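PDB 3HV8: protein FimX from Pseudomonas aeruginosa PAO1, which carries an EAL domain, which has an alpha/beta-barrel fold, and binds C2E in a pocket of that domain. Local coordinates for residues K106-Q117 with V140-Y151. Residues are numbered along the deposited sequence; the frame is centred on the assembly and turned at random. Where two conformers were deposited one is given.
Sequences KLFVHLSSASLQ and VFQISEADATSY. With C2E (9,9'-[(2R,3R,3aS,5S,7aR,9R,10R,10aS,12S,14aR)-3,5,10,12-tetrahydroxy-5,12-dioxidooctahydro-2H,7H-difuro[3,2-d:3',2'-j][1,3,7,9,2,8]tetraoxadiphosphacyclododecine-2,9-diyl]bis(2-amino-1,9-dihydro-6H-purin-6-one)), chain B.
Two neighbouring parallel strands of the EAL-domain barrel meet here, residues 106-110 and 140-144, each followed by a short helix, the first after a brief turn. Four backbone hydrogen bonds ladder Leu-107, Val-109 and Leu-111 to Val-140 and Gln-142; the first, Val-140 N to Leu-107 O, spans 2.8 Å.

On the face that carries Phe-108, Val-140, His-110 and Gln-142, Val-140 CB sits over the Phe-108 ring in a CH-pi contact, 3.9 Å from its centroid. With its chain extended beyond CG (chi2 -174°), Gln-142 carries its amide, turned 47° from the His-110 ring, across to set NE2 over the ring centre, 3.3 Å from His-110 CE1, while C2A of C2E covers the opposite face. Glu-52 accepts a hydrogen bond from this amide, which helps fix its rotation, and water 1 meets His-110 ND1 at the ring edge. On the face of Val-109 and Phe-141, just past the last bridge, Leu-111 CD2 lies 3.8 Å from Phe-141 CD1.

Beyond the strands, Leu-116 CD2 packs 3.7 Å from Ile-143 CD1, and Ser-113 CB approaches Tyr-151 CE2 at 3.5 Å. Asp-147 OD1 takes hydrogen bonds from two waters, linking it to Leu-111 O and Ser-113 N. Pocket residue His-110 at a parallel strand's C-terminal end, then Leu-111 and Ser-112, is the placement expected of a TIM-barrel-like fold.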
loop_
_atom_site.group_PDB
_atom_site.type_symbol
_atom_site.label_atom_id
_atom_site.label_comp_id
_atom_site.label_asym_id
_atom_site.label_seq_id
_atom_site.Cartn_x
_atom_site.Cartn_y
_atom_site.Cartn_z
ATOM N N LYS A 106 5.164 -4.651 10.298
ATOM C CA LYS A 106 3.899 -4.741 9.577
ATOM C C LYS A 106 4.181 -4.316 8.142
ATOM O O LYS A 106 4.903 -3.343 7.919
ATOM C CB LYS A 106 2.885 -3.808 10.236
ATOM C CG LYS A 106 1.516 -3.812 9.619
ATOM C CD LYS A 106 0.542 -2.949 10.424
ATOM C CE LYS A 106 0.222 -3.569 11.772
ATOM N NZ LYS A 106 -1.051 -3.013 12.347
ATOM N N LEU A 107 3.635 -5.042 7.170
ATOM C CA LEU A 107 3.861 -4.721 5.755
ATOM C C LEU A 107 2.579 -4.277 5.076
ATOM O O LEU A 107 1.533 -4.911 5.244
ATOM C CB LEU A 107 4.430 -5.920 5.002
ATOM C CG LEU A 107 5.830 -6.387 5.402
ATOM C CD1 LEU A 107 6.255 -7.543 4.496
ATOM C CD2 LEU A 107 6.836 -5.219 5.327
ATOM N N PHE A 108 2.683 -3.191 4.315
ATOM C CA PHE A 108 1.602 -2.676 3.479
ATOM C C PHE A 108 1.815 -3.192 2.068
ATOM O O PHE A 108 2.864 -2.922 1.453
ATOM C CB PHE A 108 1.616 -1.140 3.479
ATOM C CG PHE A 108 1.140 -0.520 4.772
ATOM C CD1 PHE A 108 -0.056 0.194 4.803
ATOM C CD2 PHE A 108 1.877 -0.638 5.934
ATOM C CE1 PHE A 108 -0.507 0.777 5.981
ATOM C CE2 PHE A 108 1.428 -0.064 7.116
ATOM C CZ PHE A 108 0.230 0.649 7.133
ATOM N N VAL A 109 0.852 -3.965 1.563
ATOM C CA VAL A 109 1.016 -4.675 0.302
ATOM C C VAL A 109 -0.087 -4.278 -0.661
ATOM O O VAL A 109 -1.275 -4.362 -0.328
ATOM C CB VAL A 109 0.971 -6.206 0.540
ATOM C CG1 VAL A 109 1.009 -6.974 -0.786
ATOM C CG2 VAL A 109 2.099 -6.635 1.470
ATOM N N HIS A 110 0.291 -3.855 -1.862
ATOM C CA HIS A 110 -0.660 -3.446 -2.883
ATOM C C HIS A 110 -1.444 -4.617 -3.460
ATOM O O HIS A 110 -0.913 -5.733 -3.599
ATOM C CB HIS A 110 0.081 -2.781 -4.042
ATOM C CG HIS A 110 0.630 -1.428 -3.726
ATOM N ND1 HIS A 110 -0.165 -0.302 -3.650
ATOM C CD2 HIS A 110 1.895 -1.012 -3.489
ATOM C CE1 HIS A 110 0.592 0.746 -3.381
ATOM N NE2 HIS A 110 1.845 0.342 -3.273
ATOM N N LEU A 111 -2.704 -4.354 -3.805
ATOM C CA LEU A 111 -3.506 -5.278 -4.603
ATOM C C LEU A 111 -3.931 -4.604 -5.901
ATOM O O LEU A 111 -4.422 -3.461 -5.891
ATOM C CB LEU A 111 -4.753 -5.715 -3.836
ATOM C CG LEU A 111 -4.485 -6.565 -2.604
ATOM C CD1 LEU A 111 -5.823 -6.880 -1.924
ATOM C CD2 LEU A 111 -3.706 -7.856 -2.931
ATOM N N SER A 112 -3.781 -5.301 -7.019
ATOM C CA SER A 112 -4.329 -4.808 -8.282
ATOM C C SER A 112 -5.846 -4.998 -8.327
ATOM O O SER A 112 -6.417 -5.758 -7.539
ATOM C CB SER A 112 -3.704 -5.553 -9.470
ATOM O OG SER A 112 -4.165 -6.891 -9.501
ATOM N N SER A 113 -6.499 -4.319 -9.269
ATOM C CA SER A 113 -7.940 -4.482 -9.417
ATOM C C SER A 113 -8.310 -5.922 -9.765
ATOM O O SER A 113 -9.393 -6.388 -9.422
ATOM C CB SER A 113 -8.487 -3.519 -10.468
ATOM O OG SER A 113 -7.985 -3.854 -11.758
ATOM N N ALA A 114 -7.423 -6.627 -10.457
ATOM C CA ALA A 114 -7.703 -8.022 -10.780
ATOM C C ALA A 114 -7.850 -8.848 -9.508
ATOM O O ALA A 114 -8.757 -9.671 -9.398
ATOM C CB ALA A 114 -6.617 -8.587 -11.686
ATOM N N SER A 115 -6.992 -8.607 -8.521
ATOM C CA SER A 115 -7.106 -9.336 -7.263
ATOM C C SER A 115 -8.385 -8.974 -6.503
ATOM O O SER A 115 -8.961 -9.820 -5.823
ATOM C CB SER A 115 -5.863 -9.149 -6.393
ATOM O OG SER A 115 -4.760 -9.841 -6.960
ATOM N N LEU A 116 -8.844 -7.731 -6.618
ATOM C CA LEU A 116 -10.110 -7.362 -5.980
ATOM C C LEU A 116 -11.231 -8.245 -6.487
ATOM O O LEU A 116 -12.110 -8.657 -5.729
ATOM C CB LEU A 116 -10.477 -5.911 -6.272
ATOM C CG LEU A 116 -9.610 -4.851 -5.624
ATOM C CD1 LEU A 116 -10.092 -3.459 -6.017
ATOM C CD2 LEU A 116 -9.631 -5.020 -4.111
ATOM N N GLN A 117 -11.196 -8.524 -7.783
ATOM C CA GLN A 117 -12.269 -9.281 -8.419
ATOM C C GLN A 117 -12.124 -10.803 -8.326
ATOM O O GLN A 117 -12.959 -11.546 -8.844
ATOM C CB GLN A 117 -12.361 -8.869 -9.886
ATOM C CG GLN A 117 -12.701 -7.407 -10.077
ATOM C CD GLN A 117 -12.738 -7.026 -11.538
ATOM O OE1 GLN A 117 -11.703 -6.758 -12.143
ATOM N NE2 GLN A 117 -13.936 -7.003 -12.116
ATOM N N VAL A 140 -1.174 -5.379 5.931
ATOM C CA VAL A 140 -2.176 -4.392 5.567
ATOM C C VAL A 140 -2.267 -4.356 4.054
ATOM O O VAL A 140 -1.262 -4.063 3.384
ATOM C CB VAL A 140 -1.763 -2.968 6.033
ATOM C CG1 VAL A 140 -2.906 -2.001 5.770
ATOM C CG2 VAL A 140 -1.342 -2.959 7.511
ATOM N N PHE A 141 -3.439 -4.644 3.501
ATOM C CA PHE A 141 -3.611 -4.630 2.041
ATOM C C PHE A 141 -4.080 -3.277 1.550
ATOM O O PHE A 141 -5.021 -2.697 2.113
ATOM C CB PHE A 141 -4.563 -5.744 1.603
ATOM C CG PHE A 141 -3.971 -7.097 1.783
ATOM C CD1 PHE A 141 -3.112 -7.606 0.826
ATOM C CD2 PHE A 141 -4.177 -7.811 2.954
ATOM C CE1 PHE A 141 -2.500 -8.842 1.006
ATOM C CE2 PHE A 141 -3.585 -9.046 3.135
ATOM C CZ PHE A 141 -2.739 -9.561 2.159
ATOM N N GLN A 142 -3.380 -2.748 0.549
ATOM C CA GLN A 142 -3.679 -1.429 0.022
ATOM C C GLN A 142 -4.427 -1.548 -1.279
ATOM O O GLN A 142 -4.041 -2.314 -2.170
ATOM C CB GLN A 142 -2.389 -0.643 -0.229
ATOM C CG GLN A 142 -1.485 -0.562 0.965
ATOM C CD GLN A 142 -0.288 0.337 0.731
ATOM O OE1 GLN A 142 -0.138 1.360 1.396
ATOM N NE2 GLN A 142 0.567 -0.041 -0.215
ATOM N N ILE A 143 -5.494 -0.773 -1.375
ATOM C CA ILE A 143 -6.282 -0.662 -2.575
ATOM C C ILE A 143 -6.318 0.814 -2.971
ATOM O O ILE A 143 -6.524 1.673 -2.112
ATOM C CB ILE A 143 -7.721 -1.150 -2.251
ATOM C CG1 ILE A 143 -7.671 -2.578 -1.686
ATOM C CG2 ILE A 143 -8.623 -1.044 -3.482
ATOM C CD1 ILE A 143 -8.977 -3.058 -1.013
ATOM N N SER A 144 -6.125 1.143 -4.243
ATOM C CA SER A 144 -6.216 2.538 -4.668
ATOM C C SER A 144 -7.643 3.052 -4.545
ATOM O O SER A 144 -8.615 2.290 -4.633
ATOM C CB SER A 144 -5.718 2.716 -6.111
ATOM O OG SER A 144 -6.696 2.242 -7.028
ATOM N N GLU A 145 -7.754 4.357 -4.358
ATOM C CA GLU A 145 -9.065 4.983 -4.308
ATOM C C GLU A 145 -9.854 4.701 -5.578
ATOM O O GLU A 145 -11.046 4.394 -5.516
ATOM C CB GLU A 145 -8.933 6.482 -4.092
ATOM C CG GLU A 145 -10.273 7.212 -4.147
ATOM C CD GLU A 145 -10.139 8.654 -3.720
ATOM O OE1 GLU A 145 -9.752 9.505 -4.546
ATOM O OE2 GLU A 145 -10.409 8.925 -2.530
ATOM N N ALA A 146 -9.193 4.800 -6.726
ATOM C CA ALA A 146 -9.893 4.578 -7.978
ATOM C C ALA A 146 -10.465 3.163 -8.012
ATOM O O ALA A 146 -11.633 2.965 -8.357
ATOM C CB ALA A 146 -8.950 4.802 -9.149
ATOM N N ASP A 147 -9.667 2.175 -7.617
ATOM C CA ASP A 147 -10.149 0.783 -7.638
ATOM C C ASP A 147 -11.224 0.501 -6.587
ATOM O O ASP A 147 -12.177 -0.247 -6.843
ATOM C CB ASP A 147 -8.991 -0.203 -7.490
ATOM C CG ASP A 147 -8.165 -0.280 -8.733
ATOM O OD1 ASP A 147 -7.027 -0.782 -8.667
ATOM O OD2 ASP A 147 -8.665 0.182 -9.775
ATOM N N ALA A 148 -11.081 1.086 -5.402
ATOM C CA ALA A 148 -12.075 0.895 -4.355
ATOM C C ALA A 148 -13.435 1.376 -4.826
ATOM O O ALA A 148 -14.461 0.785 -4.502
ATOM C CB ALA A 148 -11.680 1.675 -3.118
ATOM N N THR A 149 -13.419 2.467 -5.579
ATOM C CA THR A 149 -14.612 3.122 -6.072
ATOM C C THR A 149 -15.182 2.391 -7.300
ATOM O O THR A 149 -16.389 2.187 -7.415
ATOM C CB THR A 149 -14.264 4.582 -6.389
ATOM O OG1 THR A 149 -13.582 5.151 -5.252
ATOM C CG2 THR A 149 -15.512 5.383 -6.675
ATOM N N SER A 150 -14.302 1.952 -8.191
ATOM C CA SER A 150 -14.718 1.243 -9.400
ATOM C C SER A 150 -15.312 -0.121 -9.111
ATOM O O SER A 150 -16.180 -0.603 -9.845
ATOM C CB SER A 150 -13.511 1.013 -10.320
ATOM O OG SER A 150 -12.983 2.218 -10.835
ATOM N N TYR A 151 -14.806 -0.777 -8.074
ATOM C CA TYR A 151 -15.177 -2.152 -7.755
ATOM C C TYR A 151 -15.671 -2.206 -6.316
ATOM O O TYR A 151 -15.195 -3.005 -5.509
ATOM C CB TYR A 151 -13.965 -3.086 -7.942
ATOM C CG TYR A 151 -13.379 -2.983 -9.330
ATOM C CD1 TYR A 151 -13.987 -3.620 -10.406
ATOM C CD2 TYR A 151 -12.246 -2.212 -9.570
ATOM C CE1 TYR A 151 -13.457 -3.508 -11.683
ATOM C CE2 TYR A 151 -11.711 -2.094 -10.850
ATOM C CZ TYR A 151 -12.334 -2.739 -11.898
ATOM O OH TYR A 151 -11.816 -2.594 -13.168
HETATM P P1 C2E B . 1.933 4.296 -5.441
HETATM O O2P C2E B . 0.802 4.669 -4.375
HETATM O O1P C2E B . 2.066 5.468 -6.331
HETATM O "O5'" C2E B . 3.392 4.120 -4.824
HETATM C "C5'" C2E B . 4.151 5.316 -4.561
HETATM C "C4'" C2E B . 5.146 5.680 -5.684
HETATM O "O4'" C2E B . 5.897 6.848 -5.274
HETATM C "C3'" C2E B . 6.155 4.540 -5.725
HETATM O "O3'" C2E B . 6.553 4.308 -7.085
HETATM C "C2'" C2E B . 7.318 5.026 -4.829
HETATM O "O2'" C2E B . 8.579 4.499 -5.199
HETATM C "C1'" C2E B . 7.269 6.531 -5.089
HETATM N N9 C2E B . 7.797 7.356 -4.013
HETATM C C8 C2E B . 8.014 6.985 -2.707
HETATM N N7 C2E B . 8.325 8.044 -1.995
HETATM C C5 C2E B . 8.341 9.133 -2.818
HETATM C C6 C2E B . 8.612 10.505 -2.614
HETATM O O6 C2E B . 8.864 10.981 -1.506
HETATM N N1 C2E B . 8.551 11.297 -3.694
HETATM C C2 C2E B . 8.246 10.814 -4.929
HETATM N N2 C2E B . 8.198 11.689 -5.983
HETATM N N3 C2E B . 7.992 9.543 -5.133
HETATM C C4 C2E B . 8.025 8.695 -4.103
HETATM P P11 C2E B . 6.613 2.776 -7.575
HETATM O O21 C2E B . 7.142 2.773 -9.057
HETATM O O11 C2E B . 7.380 1.944 -6.626
HETATM O O5A C2E B . 5.107 2.282 -7.508
HETATM C C5A C2E B . 4.130 2.918 -8.342
HETATM C C4A C2E B . 2.791 2.189 -8.252
HETATM O O4A C2E B . 2.958 0.837 -8.704
HETATM C C3A C2E B . 2.226 2.062 -6.836
HETATM O O3A C2E B . 1.443 3.186 -6.453
HETATM C C2A C2E B . 1.276 0.877 -7.016
HETATM O O2A C2E B . 0.082 1.294 -7.701
HETATM C C1A C2E B . 2.055 0.004 -8.006
HETATM N N91 C2E B . 2.815 -0.991 -7.259
HETATM C C81 C2E B . 4.081 -0.897 -6.756
HETATM N N71 C2E B . 4.374 -2.020 -6.160
HETATM C C51 C2E B . 3.345 -2.907 -6.311
HETATM C C61 C2E B . 3.098 -4.244 -5.936
HETATM O O61 C2E B . 3.863 -4.898 -5.216
HETATM N N11 C2E B . 1.902 -4.757 -6.325
HETATM C C21 C2E B . 0.979 -4.045 -7.043
HETATM N N21 C2E B . -0.217 -4.625 -7.356
HETATM N N31 C2E B . 1.182 -2.797 -7.376
HETATM C C41 C2E B . 2.348 -2.238 -7.035
HETATM O O HOH W 1 -2.720 0.182 -4.036
HETATM O O HOH W 2 -5.790 -1.040 -6.237
HETATM O O HOH W 3 -5.240 -2.045 -10.512
#